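Local coordinates for hypothetical protein (Sebaldella termitidis, PDB 4M1A) that is of unknown function but forms a trimer of alpha/beta subunits and belongs to the DUF1904 family of the MIF clan, at residues D66-A69 and R70-A74. Numbering follows the deposited sequence.
Sequences DSEA and RDKIA
R70 folds its side chain back over the first turn of helix 67-82 and lays one face of its guanidinium against S67. CG stands anti to the backbone N (chi1 -154°) and the chain then bends at chi3 (47°), which returns the flat group toward the start of the helix. S67 CA sits 3.6 Å above the guanidinium plane, nearer the edge of the group than its centre. R70 NH2 lies 3.5 Å from S67 CB. D66 is the N-cap: its OD1 accepts from A69 N at 3.3 Å, met nearly along the C-O axis, and more weakly from E68 N, so two amides of the first turn find an acceptor. Regular i to i+4 bonding begins with R70 N to D66 O (3.2 Å) and continues through D71 N to S67 O at 2.8 Å.

On another side of the helix, E68 and K72 run alongside each other, both with straight chains past CG, and end in a weak salt bridge between E68 OE2 and K72 NZ (3.4 Å). I73 turns CG1 to within 3.3 Å of A69 O, the carbonyl that also accepts from I73 N.

R70 NH1 forms a salt bridge with D64, and R70 NE donates a weak hydrogen bond to N99 O of the second subunit. Shortening this side chain to an alanine is likely to leave the D64 carboxylate without its charged mate and to strip the guanidinium from over S67 CA and CB. D71 OD1 is hydrogen-bonded to Y102 OH of the same second subunit, placing this side of the helix at the trimer interface. Within the beta-alpha-beta unit, I73 packs on W62 of strand 56-62 and F93 of strand 89-95; it also reaches L25 and I28 of helix 21-29, which lies outside that unit.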
ATOM      1  N   ASP A  66      -9.580  15.153 -13.362  1.00 37.71           N
ATOM      2  CA  ASP A  66     -10.867  15.493 -12.911  1.00 37.65           C
ATOM      3  C   ASP A  66     -11.669  14.255 -12.799  1.00 36.34           C
ATOM      4  O   ASP A  66     -11.188  13.139 -13.201  1.00 29.41           O
ATOM      5  CB  ASP A  66     -11.537  16.556 -13.788  1.00 53.36           C
ATOM      6  CG  ASP A  66     -11.510  16.250 -15.289  1.00 49.84           C
ATOM      7  OD1 ASP A  66     -11.597  15.078 -15.743  1.00 52.63           O
ATOM      8  OD2 ASP A  66     -11.409  17.254 -16.012  1.00 56.25           O
ATOM      9  N   SER A  67     -12.849  14.475 -12.235  1.00 26.35           N
ATOM     10  CA  SER A  67     -13.785  13.483 -11.923  1.00 28.22           C
ATOM     11  C   SER A  67     -14.222  12.797 -13.221  1.00 25.75           C
ATOM     12  O   SER A  67     -14.655  11.676 -13.156  1.00 26.03           O
ATOM     13  CB  SER A  67     -14.974  14.080 -11.221  1.00 32.78           C
ATOM     14  OG  SER A  67     -15.539  15.037 -12.089  1.00 35.51           O
ATOM     15  N   GLU A  68     -14.197  13.496 -14.366  1.00 28.86           N
ATOM     16  CA  GLU A  68     -14.740  12.854 -15.581  1.00 27.88           C
ATOM     17  C   GLU A  68     -13.785  11.690 -15.948  1.00 26.75           C
ATOM     18  O   GLU A  68     -14.291  10.596 -16.258  1.00 22.50           O
ATOM     19  CB  GLU A  68     -14.867  13.825 -16.751  1.00 32.28           C
ATOM     20  CG  GLU A  68     -15.129  13.111 -18.091  1.00 40.92           C
ATOM     21  CD  GLU A  68     -15.220  14.092 -19.302  1.00 52.56           C
ATOM     22  OE1 GLU A  68     -15.658  15.244 -19.094  1.00 52.24           O
ATOM     23  OE2 GLU A  68     -14.869  13.722 -20.453  1.00 56.47           O
ATOM     24  N   ALA A  69     -12.461  11.938 -15.913  1.00 22.96           N
ATOM     25  CA  ALA A  69     -11.502  10.881 -16.217  1.00 26.46           C
ATOM     26  C   ALA A  69     -11.615   9.734 -15.174  1.00 25.43           C
ATOM     27  O   ALA A  69     -11.525   8.556 -15.500  1.00 21.49           O
ATOM     28  CB  ALA A  69     -10.101  11.441 -16.347  1.00 27.25           C
ATOM     29  N   ARG A  70     -11.792  10.098 -13.921  1.00 22.60           N
ATOM     30  CA  ARG A  70     -11.893   9.184 -12.817  1.00 22.58           C
ATOM     31  C   ARG A  70     -13.099   8.327 -12.894  1.00 24.61           C
ATOM     32  O   ARG A  70     -13.015   7.080 -12.744  1.00 21.34           O
ATOM     33  CB  ARG A  70     -11.805  10.084 -11.536  1.00 29.28           C
ATOM     34  CG  ARG A  70     -11.300   9.383 -10.343  1.00 28.86           C
ATOM     35  CD  ARG A  70     -10.984  10.273  -9.128  1.00 31.84           C
ATOM     36  NE  ARG A  70     -11.988  11.198  -8.807  1.00 34.90           N
ATOM     37  CZ  ARG A  70     -11.890  12.514  -8.817  1.00 33.28           C
ATOM     38  NH1 ARG A  70     -10.789  13.180  -9.123  1.00 38.67           N
ATOM     39  NH2 ARG A  70     -12.944  13.178  -8.458  1.00 38.02           N
ATOM     40  N   ASP A  71     -14.259   8.938 -13.172  1.00 21.47           N
ATOM     41  CA  ASP A  71     -15.446   8.229 -13.334  1.00 21.21           C
ATOM     42  C   ASP A  71     -15.336   7.204 -14.533  1.00 17.29           C
ATOM     43  O   ASP A  71     -15.852   6.078 -14.415  1.00 19.85           O
ATOM     44  CB  ASP A  71     -16.641   9.145 -13.662  1.00 22.98           C
ATOM     45  CG  ASP A  71     -17.183   9.912 -12.439  1.00 31.79           C
ATOM     46  OD1 ASP A  71     -16.671   9.714 -11.298  1.00 27.35           O
ATOM     47  OD2 ASP A  71     -18.129  10.704 -12.644  1.00 29.44           O
ATOM     48  N   LYS A  72     -14.708   7.603 -15.600  1.00 17.00           N
ATOM     49  CA  LYS A  72     -14.625   6.749 -16.823  1.00 18.12           C
ATOM     50  C   LYS A  72     -13.704   5.564 -16.530  1.00 20.26           C
ATOM     51  O   LYS A  72     -14.000   4.433 -16.936  1.00 18.14           O
ATOM     52  CB  LYS A  72     -14.091   7.525 -17.997  1.00 21.01           C
ATOM     53  CG  LYS A  72     -15.174   8.464 -18.615  1.00 20.89           C
ATOM     54  CD  LYS A  72     -14.647   9.276 -19.762  1.00 25.53           C
ATOM     55  CE  LYS A  72     -15.889   9.970 -20.460  1.00 32.07           C
ATOM     56  NZ  LYS A  72     -15.402  10.587 -21.676  1.00 42.41           N
ATOM     57  N   ILE A  73     -12.608   5.809 -15.822  1.00 18.00           N
ATOM     58  CA  ILE A  73     -11.706   4.692 -15.425  1.00 18.80           C
ATOM     59  C   ILE A  73     -12.386   3.766 -14.501  1.00 16.91           C
ATOM     60  O   ILE A  73     -12.334   2.534 -14.674  1.00 16.93           O
ATOM     61  CB  ILE A  73     -10.338   5.213 -14.917  1.00 20.06           C
ATOM     62  CG1 ILE A  73      -9.587   5.890 -16.004  1.00 22.00           C
ATOM     63  CG2 ILE A  73      -9.523   4.088 -14.250  1.00 18.97           C
ATOM     64  CD1 ILE A  73      -8.544   6.809 -15.423  1.00 28.27           C
ATOM     65  N   ALA A  74     -13.106   4.295 -13.507  1.00 17.51           N
ATOM     66  CA  ALA A  74     -13.871   3.431 -12.677  1.00 17.53           C
ATOM     67  C   ALA A  74     -14.897   2.563 -13.430  1.00 21.24           C
ATOM     68  O   ALA A  74     -15.105   1.378 -13.092  1.00 20.33           O
ATOM     69  CB  ALA A  74     -14.572   4.224 -11.610  1.00 23.52           C
TER